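Local coordinates for mucus binding protein (Lactobacillus reuteri, PDB 3I57) that probably binds mucus as a cell-wall-anchored surface protein, this piece being a type 2 repeat with immunoglobulin-binding activity, at residues Asp10-Gln15 and His75-Val80; Lys40-Gly45 and Val71-His76; Thr95-Val100 and Asp113-Val118; Thr119-Gly124 and Trp138-Gln143. All blocks are in the same frame, centred on the assembly; numbering follows the deposited sequence.

Contact 1 of 4, residues Asp10-Gln15 and His75-Val80; sequences DGETDQ and HHRENV
The carboxylate of Glu12 lies stacked over one face of the His75 ring, planes 14° apart, while the carboxylate of Asp10 comes to the edge of the same ring with its plane turned 59° away. At that edge His75 NE2 donates to the syn lone pair of Asp10 OD2 over 2.6 Å, with the oxygen close to the ring plane; this is a His-carboxylate hydrogen bond, and Tyr46 OH shares the same oxygen. With CG anti to the backbone N (chi1 176°), Asp10 reaches the ring. Its other oxygen, OD1, is held from the turn: Glu12 N meets it at 2.7 Å nearly along the C-O axis, and Thr13 N approaches from above the carboxylate plane. These bonds make an Asx turn; the loop, which also holds a G1 beta bulge, joins strands 2-10 and 15-24 of the beta-grasp domain and is fastened to strand 67-80, parallel to 2-10, where that strand is interrupted at His76. Beyond CG the Glu12 chain is extended and meets Arg77 tip to tip, carboxylate and guanidinium nearly coplanar. This end-on salt bridge uses two syn lone pairs, NH2 of Arg77 bonding OE1 of Glu12 at 2.7 Å and NH1 of Arg77 bonding OE2 of Glu12 at 2.8 Å. OE2 of Glu12 also takes the backbone N of His75 from above its plane, at 2.8 Å, so Glu12 accepts three bonds, which fix its rotation. Across the ring, His75 ND1 is hydrogen-bonded to Asp127; with carboxylates at both nitrogens, the imidazole is probably doubly protonated and cationic.

Contact 2 of 4, residues Lys40-Gly45 and Val71-His76; sequences KFEGDG and VIFKHH
Phe41 lays its CB over one face of the Phe73 ring, 3.8 Å from CZ of Phe73 and 20° off the ring normal as seen from the centroid, a CH-pi contact. The two rings themselves meet obliquely, centroids 5.5 Å apart and planes at 54°, and the side chains cross at about a right angle. At the edge of the Phe73 ring, near its plane, sits CG of Glu42, 4.4 Å from Phe73 CE1; the carboxylate of Glu42 turns instead to the backbone N of Leu48. Phe41 and Phe73 seat helix 35-43 on strand 67-80, the helix-on-sheet packing of the beta-grasp fold, and Tyr8 of strand 2-10 touches both phenylalanines. The helix ends in a Schellman motif with Gly45 as its C-prime residue, where the positive phi would jam a CB against the preceding carbonyl. That turn brings Gly45 O to the break in strand 67-80 at His76: His76 N donates to it over 2.9 Å, in the carbonyl plane but bent, with an angle of 146° at the hydrogen. Lys40 NZ, from the last helical turn, forms a salt bridge with the syn lone pair of Asp44 OD2 just beyond it, at 2.8 Å.

Contact 3 of 4, residues Thr95-Val100 and Asp113-Val118; sequences TLTETV and DQTAQV
Six backbone hydrogen bonds join strands 95-100 and 113-118, which run antiparallel at 157°. Leu96 with Val118, Glu98 with Ala116 and Val100 with Gln114 are the hydrogen-bonded pairs; the shortest link runs from Glu98 N to Ala116 O at 2.7 Å, and the straightest from Val100 N to Gln114 O at 172°. CA-H...O contacts add to these, among them Thr115 CA to Glu98 O at 3.0 Å.

Side-chain polar bonding sits on the face carrying Thr97, Gln117, Thr99 and Thr115. Thr97 and Gln117, a non-hydrogen-bonded pair, lie side by side and point the same way. The extended Gln117 chain brings NE2 to Thr97 OG1 at 2.9 Å, the hydroxyl lying near the amide plane. In place of Thr97, an alanine would lose the hydroxyl that holds the Gln117 amide and the methyl CG2 packed 3.9 Å from Thr115 CB, and would probably leave the amide less firmly oriented. Thr95 CG2 lies 3.6 Å from Gln117 OE1.

The opposite face is mostly apolar but includes the buried Glu98, which packs against Tyr145. Leu96 CB meets Val118 CG2 at 4.0 Å, with Tyr145 touching both residues, while Val100 reaches Leu148 and Val163. The hairpin of this Muc B2-like domain is two-faced: a threonine-rich polar surface backs a side from which Leu96, Glu98, Val100 and Val118 pack into the domain interior.

Contact 4 of 4, residues Thr119-Gly124 and Trp138-Gln143; sequences TFTRNG and WNEASQ
The guanidinium of Arg122 lies flat on one face of the Trp138 indole, planes 4° apart and centres 4.3 Å apart, a parallel guanidinium-indole stack. The Arg122 chain is extended from CG to NE along the same face, with CD in CH-pi contact 3.5 Å from the centroid of the six-membered ring; NH2 of Arg122 is held beyond by Lys91 O. At the indole edge stands Thr121 O, 3.4 Å from Trp138 CE3, and Phe120 CB meets that same carbon obliquely. The Phe120 ring takes Gln143 CG over one face, 3.7 Å from Phe120 CE1, while Glu140 O and Ser142 CA lie at its edge. An alanine in place of Trp138 would remove the whole platform and would probably leave the Arg122 chain and Phe120 CB less well packed.

Asn139 N donates to Thr121 O at 2.7 Å, nearly along the C=O axis, and Thr121 N gives an almost straight bond of 2.8 Å to the syn lone pair of Glu140 OE1. Thr121 OG1 lies 2.7 Å from Glu140 OE2. Both backbone polar groups of Thr121 are thereby satisfied by segment 138-143, which is pinned to strand 112-127 by stacking, by hydrogen bonding to the Glu140 carboxylate and by one backbone bond.

In the fold
The four contacts are spread along an elongated single chain. Contacts 1 and 2, with centres 8 Å apart, share His75 and His76 on strand 67-80 and belong to the N-terminal mucin-binding beta-grasp region. Contacts 3 and 4, centres 17 Å apart, share strand 112-127 in the Muc B2-like domain and touch through Thr95 and Thr119. Contacts 1 and 2 close before contacts 3 and 4 open. Centres of contacts 2 and 3 are 45 Å apart, on opposite sides of the chain's centre. Contacts 1 and 4 touch through Val80 N and Gly124 O, where strands 67-80 and 112-127 pair antiparallel, so one sheet runs through both regions of the repeat.

Contact 1 of 4, residues Asp10-Gln15 and His75-Val80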
# COMPACT_ATOMS: atom_id res chain seq x y z
N ASP A 10 7.67 -0.38 -19.63
CA ASP A 10 7.61 -0.58 -18.16
C ASP A 10 8.29 -1.90 -17.87
O ASP A 10 7.77 -2.98 -18.20
CB ASP A 10 6.17 -0.61 -17.64
CG ASP A 10 6.08 -0.90 -16.14
OD1 ASP A 10 7.02 -1.44 -15.56
OD2 ASP A 10 5.04 -0.56 -15.54
N GLY A 11 9.50 -1.81 -17.32
CA GLY A 11 10.31 -2.99 -17.08
C GLY A 11 9.90 -3.77 -15.85
O GLY A 11 10.47 -4.84 -15.58
N GLU A 12 8.92 -3.28 -15.10
CA GLU A 12 8.42 -4.05 -13.97
C GLU A 12 7.31 -4.96 -14.41
O GLU A 12 7.16 -6.04 -13.85
CB GLU A 12 7.90 -3.15 -12.83
CG GLU A 12 8.98 -2.29 -12.22
CD GLU A 12 8.60 -1.72 -10.86
OE1 GLU A 12 7.58 -2.13 -10.26
OE2 GLU A 12 9.35 -0.86 -10.40
N THR A 13 6.52 -4.51 -15.39
CA THR A 13 5.37 -5.26 -15.85
C THR A 13 5.61 -5.84 -17.24
O THR A 13 4.73 -6.53 -17.77
CB THR A 13 4.09 -4.39 -15.88
OG1 THR A 13 4.29 -3.24 -16.72
CG2 THR A 13 3.74 -3.93 -14.48
N ASP A 14 6.81 -5.62 -17.77
CA ASP A 14 7.19 -6.00 -19.14
C ASP A 14 6.07 -5.63 -20.11
O ASP A 14 5.49 -6.50 -20.77
CB ASP A 14 7.50 -7.49 -19.22
CG ASP A 14 8.79 -7.85 -18.56
OD1 ASP A 14 9.59 -6.92 -18.32
OD2 ASP A 14 9.01 -9.05 -18.27
N GLN A 15 5.78 -4.34 -20.18
CA GLN A 15 4.66 -3.81 -20.97
C GLN A 15 5.15 -2.63 -21.80
O GLN A 15 5.84 -1.75 -21.29
CB GLN A 15 3.54 -3.34 -20.02
CG GLN A 15 2.60 -2.30 -20.58
CD GLN A 15 1.48 -2.90 -21.40
OE1 GLN A 15 1.26 -2.53 -22.56
NE2 GLN A 15 0.76 -3.84 -20.80
N HIS A 75 9.14 1.62 -11.62
CA HIS A 75 8.16 2.50 -10.96
C HIS A 75 8.88 3.29 -9.86
O HIS A 75 9.55 2.68 -9.03
CB HIS A 75 7.05 1.68 -10.31
CG HIS A 75 6.21 0.91 -11.28
ND1 HIS A 75 4.99 0.36 -10.92
CD2 HIS A 75 6.38 0.61 -12.59
CE1 HIS A 75 4.47 -0.26 -11.96
NE2 HIS A 75 5.30 -0.12 -12.99
N HIS A 76 8.76 4.61 -9.87
CA HIS A 76 9.30 5.40 -8.78
C HIS A 76 8.52 5.13 -7.48
O HIS A 76 7.29 5.04 -7.49
CB HIS A 76 9.29 6.91 -9.11
CG HIS A 76 9.91 7.72 -8.03
ND1 HIS A 76 11.27 7.68 -7.77
CD2 HIS A 76 9.36 8.47 -7.05
CE1 HIS A 76 11.53 8.43 -6.71
NE2 HIS A 76 10.39 8.93 -6.27
N ARG A 77 9.24 4.97 -6.38
CA ARG A 77 8.63 4.73 -5.08
C ARG A 77 9.06 5.74 -4.04
O ARG A 77 10.16 6.31 -4.14
CB ARG A 77 8.95 3.31 -4.60
CG ARG A 77 8.23 2.24 -5.45
CD ARG A 77 8.58 0.80 -5.08
NE ARG A 77 7.71 -0.10 -5.83
CZ ARG A 77 7.97 -0.50 -7.08
NH1 ARG A 77 9.07 -0.09 -7.68
NH2 ARG A 77 7.12 -1.30 -7.70
N GLU A 78 8.20 5.97 -3.06
CA GLU A 78 8.52 6.86 -1.96
C GLU A 78 7.91 6.31 -0.68
O GLU A 78 6.79 5.79 -0.68
CB GLU A 78 8.01 8.28 -2.23
CG GLU A 78 6.51 8.34 -2.56
CD GLU A 78 6.01 9.77 -2.80
OE1 GLU A 78 6.25 10.29 -3.92
OE2 GLU A 78 5.37 10.35 -1.88
N ASN A 79 8.65 6.40 0.41
CA ASN A 79 8.12 5.94 1.68
C ASN A 79 7.04 6.90 2.16
O ASN A 79 7.21 8.13 2.11
CB ASN A 79 9.22 5.88 2.74
CG ASN A 79 10.39 5.03 2.32
OD1 ASN A 79 10.23 3.94 1.80
ND2 ASN A 79 11.60 5.52 2.60
N VAL A 80 5.93 6.35 2.63
CA VAL A 80 4.84 7.18 3.16
C VAL A 80 4.46 6.82 4.60
O VAL A 80 4.77 5.73 5.10
CB VAL A 80 3.56 7.14 2.25
CG1 VAL A 80 3.85 7.66 0.84
CG2 VAL A 80 2.96 5.71 2.17

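Contact 2 of 4, residues Lys40-Gly45 and Val71-His76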
# COMPACT_ATOMS: atom_id res chain seq x y z
N LYS A 40 8.01 12.76 -19.99
CA LYS A 40 6.61 12.40 -19.97
C LYS A 40 6.33 11.22 -19.03
O LYS A 40 5.48 11.31 -18.13
CB LYS A 40 6.10 12.13 -21.38
CG LYS A 40 4.59 11.78 -21.49
CD LYS A 40 4.32 10.31 -21.18
CE LYS A 40 2.83 9.94 -21.34
NZ LYS A 40 1.96 10.84 -20.50
N PHE A 41 7.05 10.12 -19.22
CA PHE A 41 6.81 8.97 -18.36
C PHE A 41 7.21 9.21 -16.89
O PHE A 41 6.51 8.76 -15.97
CB PHE A 41 7.41 7.70 -18.97
CG PHE A 41 6.68 7.27 -20.22
CD1 PHE A 41 5.36 6.83 -20.13
CD2 PHE A 41 7.26 7.40 -21.46
CE1 PHE A 41 4.67 6.48 -21.26
CE2 PHE A 41 6.55 7.07 -22.61
CZ PHE A 41 5.27 6.59 -22.51
N GLU A 42 8.27 9.98 -16.65
CA GLU A 42 8.63 10.31 -15.27
C GLU A 42 7.51 11.16 -14.63
O GLU A 42 7.23 11.04 -13.45
CB GLU A 42 10.06 10.89 -15.18
CG GLU A 42 11.14 9.81 -15.53
CD GLU A 42 12.58 10.18 -15.10
OE1 GLU A 42 12.92 11.37 -15.20
OE2 GLU A 42 13.39 9.28 -14.68
N GLY A 43 6.80 11.94 -15.45
CA GLY A 43 5.64 12.68 -14.99
C GLY A 43 4.45 11.79 -14.64
O GLY A 43 3.53 12.23 -13.97
N ASP A 44 4.45 10.54 -15.12
CA ASP A 44 3.41 9.59 -14.77
C ASP A 44 3.90 8.64 -13.67
O ASP A 44 3.30 7.61 -13.45
CB ASP A 44 2.95 8.77 -15.98
CG ASP A 44 2.30 9.63 -17.07
OD1 ASP A 44 1.87 10.73 -16.76
OD2 ASP A 44 2.20 9.18 -18.22
N GLY A 45 5.00 8.96 -13.01
CA GLY A 45 5.44 8.14 -11.89
C GLY A 45 6.61 7.23 -12.14
O GLY A 45 7.15 6.62 -11.21
N VAL A 71 13.64 2.13 -24.19
CA VAL A 71 13.86 3.03 -23.08
C VAL A 71 13.07 2.41 -21.95
O VAL A 71 11.84 2.33 -22.00
CB VAL A 71 13.34 4.49 -23.36
CG1 VAL A 71 13.61 5.38 -22.16
CG2 VAL A 71 14.05 5.10 -24.57
N ILE A 72 13.77 1.95 -20.93
CA ILE A 72 13.13 1.07 -19.97
C ILE A 72 13.00 1.83 -18.66
O ILE A 72 13.94 2.47 -18.21
CB ILE A 72 13.95 -0.24 -19.75
CG1 ILE A 72 14.01 -1.07 -21.04
CG2 ILE A 72 13.31 -1.13 -18.65
CD1 ILE A 72 15.02 -2.24 -20.99
N PHE A 73 11.81 1.75 -18.06
CA PHE A 73 11.56 2.40 -16.78
C PHE A 73 11.21 1.41 -15.69
O PHE A 73 10.71 0.32 -15.95
CB PHE A 73 10.36 3.33 -16.90
CG PHE A 73 10.53 4.40 -17.93
CD1 PHE A 73 10.97 5.66 -17.57
CD2 PHE A 73 10.25 4.15 -19.26
CE1 PHE A 73 11.12 6.66 -18.53
CE2 PHE A 73 10.42 5.15 -20.24
CZ PHE A 73 10.85 6.39 -19.86
N LYS A 74 11.44 1.81 -14.44
CA LYS A 74 10.83 1.13 -13.31
C LYS A 74 9.81 2.07 -12.68
O LYS A 74 9.62 3.21 -13.14
CB LYS A 74 11.90 0.71 -12.29
CG LYS A 74 12.92 -0.25 -12.83
CD LYS A 74 13.98 -0.57 -11.75
CE LYS A 74 14.71 -1.88 -12.04
NZ LYS A 74 13.73 -2.96 -12.33
N HIS A 75 9.14 1.62 -11.62
CA HIS A 75 8.16 2.50 -10.96
C HIS A 75 8.88 3.29 -9.86
O HIS A 75 9.55 2.68 -9.03
CB HIS A 75 7.05 1.68 -10.31
CG HIS A 75 6.21 0.91 -11.28
ND1 HIS A 75 4.99 0.36 -10.92
CD2 HIS A 75 6.38 0.61 -12.59
CE1 HIS A 75 4.47 -0.26 -11.96
NE2 HIS A 75 5.30 -0.12 -12.99
N HIS A 76 8.76 4.61 -9.87
CA HIS A 76 9.30 5.40 -8.78
C HIS A 76 8.52 5.13 -7.48
O HIS A 76 7.29 5.04 -7.49
CB HIS A 76 9.29 6.91 -9.11
CG HIS A 76 9.91 7.72 -8.03
ND1 HIS A 76 11.27 7.68 -7.77
CD2 HIS A 76 9.36 8.47 -7.05
CE1 HIS A 76 11.53 8.43 -6.71
NE2 HIS A 76 10.39 8.93 -6.27

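Contact 3 of 4, residues Thr95-Val100 and Asp113-Val118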
# COMPACT_ATOMS: atom_id res chain seq x y z
N THR A 95 -8.43 0.02 13.62
CA THR A 95 -8.91 0.21 14.99
C THR A 95 -9.72 -1.03 15.39
O THR A 95 -10.62 -1.47 14.66
CB THR A 95 -9.73 1.50 15.08
OG1 THR A 95 -8.89 2.63 14.77
CG2 THR A 95 -10.34 1.69 16.49
N LEU A 96 -9.35 -1.63 16.53
CA LEU A 96 -10.07 -2.78 17.05
C LEU A 96 -10.85 -2.39 18.30
O LEU A 96 -10.46 -1.47 19.02
CB LEU A 96 -9.11 -3.91 17.43
CG LEU A 96 -8.14 -4.42 16.36
CD1 LEU A 96 -7.41 -5.65 16.92
CD2 LEU A 96 -8.92 -4.81 15.12
N THR A 97 -11.93 -3.11 18.57
CA THR A 97 -12.81 -2.78 19.68
C THR A 97 -12.92 -3.95 20.65
O THR A 97 -13.17 -5.10 20.25
CB THR A 97 -14.23 -2.41 19.18
OG1 THR A 97 -14.16 -1.26 18.35
CG2 THR A 97 -15.19 -2.13 20.34
N GLU A 98 -12.73 -3.66 21.94
CA GLU A 98 -12.95 -4.66 22.97
C GLU A 98 -14.38 -4.46 23.49
O GLU A 98 -14.78 -3.33 23.72
CB GLU A 98 -11.94 -4.48 24.10
CG GLU A 98 -12.42 -5.13 25.40
CD GLU A 98 -11.47 -4.89 26.56
OE1 GLU A 98 -11.15 -3.70 26.79
OE2 GLU A 98 -11.08 -5.88 27.23
N THR A 99 -15.14 -5.55 23.65
CA THR A 99 -16.52 -5.47 24.15
C THR A 99 -16.64 -6.35 25.38
O THR A 99 -16.30 -7.54 25.33
CB THR A 99 -17.53 -6.00 23.11
OG1 THR A 99 -17.41 -5.21 21.93
CG2 THR A 99 -18.96 -5.86 23.62
N VAL A 100 -17.13 -5.75 26.46
CA VAL A 100 -17.39 -6.49 27.69
C VAL A 100 -18.88 -6.48 28.00
O VAL A 100 -19.50 -5.41 28.12
CB VAL A 100 -16.65 -5.89 28.87
CG1 VAL A 100 -16.94 -6.73 30.16
CG2 VAL A 100 -15.14 -5.78 28.57
N ASP A 113 -23.16 -3.10 28.01
CA ASP A 113 -21.80 -3.34 27.54
C ASP A 113 -20.94 -2.10 27.73
O ASP A 113 -21.44 -0.97 27.62
CB ASP A 113 -21.83 -3.62 26.04
CG ASP A 113 -22.40 -4.98 25.66
OD1 ASP A 113 -22.74 -5.78 26.56
OD2 ASP A 113 -22.48 -5.23 24.43
N GLN A 114 -19.65 -2.30 27.99
CA GLN A 114 -18.66 -1.24 27.85
C GLN A 114 -17.70 -1.66 26.76
O GLN A 114 -17.48 -2.85 26.56
CB GLN A 114 -17.88 -1.05 29.14
CG GLN A 114 -18.67 -0.31 30.19
CD GLN A 114 -17.86 -0.05 31.43
OE1 GLN A 114 -18.19 -0.55 32.50
NE2 GLN A 114 -16.79 0.73 31.30
N THR A 115 -17.17 -0.68 26.05
CA THR A 115 -16.23 -0.96 24.97
C THR A 115 -15.02 -0.10 25.09
O THR A 115 -15.04 0.91 25.79
CB THR A 115 -16.85 -0.70 23.59
OG1 THR A 115 -17.32 0.66 23.49
CG2 THR A 115 -17.99 -1.69 23.34
N ALA A 116 -13.95 -0.51 24.42
CA ALA A 116 -12.74 0.29 24.34
C ALA A 116 -12.08 -0.03 23.02
O ALA A 116 -12.35 -1.07 22.41
CB ALA A 116 -11.82 -0.05 25.46
N GLN A 117 -11.19 0.86 22.58
CA GLN A 117 -10.61 0.73 21.26
C GLN A 117 -9.10 0.87 21.30
O GLN A 117 -8.55 1.57 22.15
CB GLN A 117 -11.22 1.75 20.31
CG GLN A 117 -12.69 1.45 19.95
CD GLN A 117 -13.14 2.24 18.75
OE1 GLN A 117 -12.76 3.39 18.58
NE2 GLN A 117 -13.97 1.63 17.92
N VAL A 118 -8.43 0.15 20.39
CA VAL A 118 -7.02 0.34 20.16
C VAL A 118 -6.81 0.54 18.65
O VAL A 118 -7.62 0.10 17.81
CB VAL A 118 -6.11 -0.85 20.64
CG1 VAL A 118 -6.20 -1.05 22.19
CG2 VAL A 118 -6.47 -2.14 19.90

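Contact 4 of 4, residues Thr119-Gly124 and Trp138-Gln143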
# COMPACT_ATOMS: atom_id res chain seq x y z
N THR A 119 -5.75 1.27 18.33
CA THR A 119 -5.43 1.57 16.93
C THR A 119 -4.01 1.16 16.62
O THR A 119 -3.10 1.43 17.41
CB THR A 119 -5.61 3.09 16.68
OG1 THR A 119 -7.00 3.41 16.82
CG2 THR A 119 -5.12 3.47 15.29
N PHE A 120 -3.81 0.46 15.50
CA PHE A 120 -2.48 0.10 15.04
C PHE A 120 -2.13 0.91 13.81
O PHE A 120 -3.03 1.37 13.11
CB PHE A 120 -2.44 -1.37 14.61
CG PHE A 120 -2.67 -2.31 15.74
CD1 PHE A 120 -1.59 -2.85 16.42
CD2 PHE A 120 -3.95 -2.60 16.16
CE1 PHE A 120 -1.80 -3.69 17.50
CE2 PHE A 120 -4.18 -3.48 17.22
CZ PHE A 120 -3.11 -4.01 17.90
N THR A 121 -0.83 1.10 13.58
CA THR A 121 -0.38 1.85 12.41
C THR A 121 0.67 1.06 11.66
O THR A 121 1.33 0.19 12.22
CB THR A 121 0.25 3.23 12.79
OG1 THR A 121 1.49 3.03 13.49
CG2 THR A 121 -0.68 4.02 13.64
N ARG A 122 0.82 1.38 10.39
CA ARG A 122 1.86 0.75 9.57
C ARG A 122 2.30 1.76 8.52
O ARG A 122 1.46 2.50 7.97
CB ARG A 122 1.36 -0.56 8.95
CG ARG A 122 0.15 -0.42 7.99
CD ARG A 122 -0.39 -1.77 7.57
NE ARG A 122 -1.59 -1.64 6.76
CZ ARG A 122 -2.19 -2.65 6.15
NH1 ARG A 122 -1.68 -3.88 6.23
NH2 ARG A 122 -3.29 -2.44 5.43
N ASN A 123 3.61 1.84 8.28
CA ASN A 123 4.13 2.66 7.21
C ASN A 123 4.07 1.88 5.93
O ASN A 123 3.85 0.69 5.95
CB ASN A 123 5.57 3.10 7.49
CG ASN A 123 5.61 4.20 8.50
OD1 ASN A 123 5.95 5.35 8.19
ND2 ASN A 123 5.18 3.88 9.70
N GLY A 124 4.27 2.56 4.82
CA GLY A 124 4.24 1.88 3.54
C GLY A 124 5.13 2.56 2.52
O GLY A 124 5.83 3.54 2.82
N TRP A 138 2.70 -4.08 10.71
CA TRP A 138 2.14 -3.21 11.76
C TRP A 138 3.24 -2.77 12.72
O TRP A 138 4.09 -3.59 13.15
CB TRP A 138 1.03 -3.95 12.51
CG TRP A 138 -0.19 -4.23 11.65
CD1 TRP A 138 -0.61 -5.46 11.17
CD2 TRP A 138 -1.12 -3.27 11.13
NE1 TRP A 138 -1.74 -5.31 10.42
CE2 TRP A 138 -2.08 -3.98 10.38
CE3 TRP A 138 -1.23 -1.87 11.23
CZ2 TRP A 138 -3.15 -3.34 9.73
CZ3 TRP A 138 -2.29 -1.24 10.58
CH2 TRP A 138 -3.24 -1.97 9.85
N ASN A 139 3.28 -1.48 13.01
CA ASN A 139 4.37 -0.92 13.81
C ASN A 139 4.33 -1.38 15.26
O ASN A 139 5.38 -1.48 15.92
CB ASN A 139 4.32 0.60 13.79
CG ASN A 139 4.66 1.19 12.44
OD1 ASN A 139 4.00 2.14 11.96
ND2 ASN A 139 5.68 0.64 11.80
N GLU A 140 3.13 -1.63 15.78
CA GLU A 140 2.99 -2.02 17.20
C GLU A 140 2.63 -3.51 17.27
O GLU A 140 1.68 -3.93 16.63
CB GLU A 140 1.93 -1.17 17.88
CG GLU A 140 2.02 0.35 17.64
CD GLU A 140 1.40 0.80 16.32
OE1 GLU A 140 0.77 -0.03 15.60
OE2 GLU A 140 1.51 2.00 16.01
N ALA A 141 3.37 -4.31 18.04
CA ALA A 141 3.11 -5.76 18.03
C ALA A 141 1.83 -6.03 18.80
O ALA A 141 1.10 -6.99 18.52
CB ALA A 141 4.28 -6.56 18.63
N SER A 142 1.56 -5.17 19.77
CA SER A 142 0.25 -5.20 20.44
C SER A 142 -0.13 -3.87 21.05
O SER A 142 0.73 -3.01 21.27
CB SER A 142 0.20 -6.33 21.47
OG SER A 142 1.13 -6.09 22.50
N GLN A 143 -1.42 -3.69 21.32
CA GLN A 143 -1.89 -2.48 21.99
C GLN A 143 -2.84 -2.86 23.12
O GLN A 143 -3.66 -3.77 22.96
CB GLN A 143 -2.61 -1.55 21.01
CG GLN A 143 -1.72 -0.92 19.93
CD GLN A 143 -0.85 0.22 20.50
OE1 GLN A 143 0.24 -0.03 21.04
NE2 GLN A 143 -1.34 1.45 20.41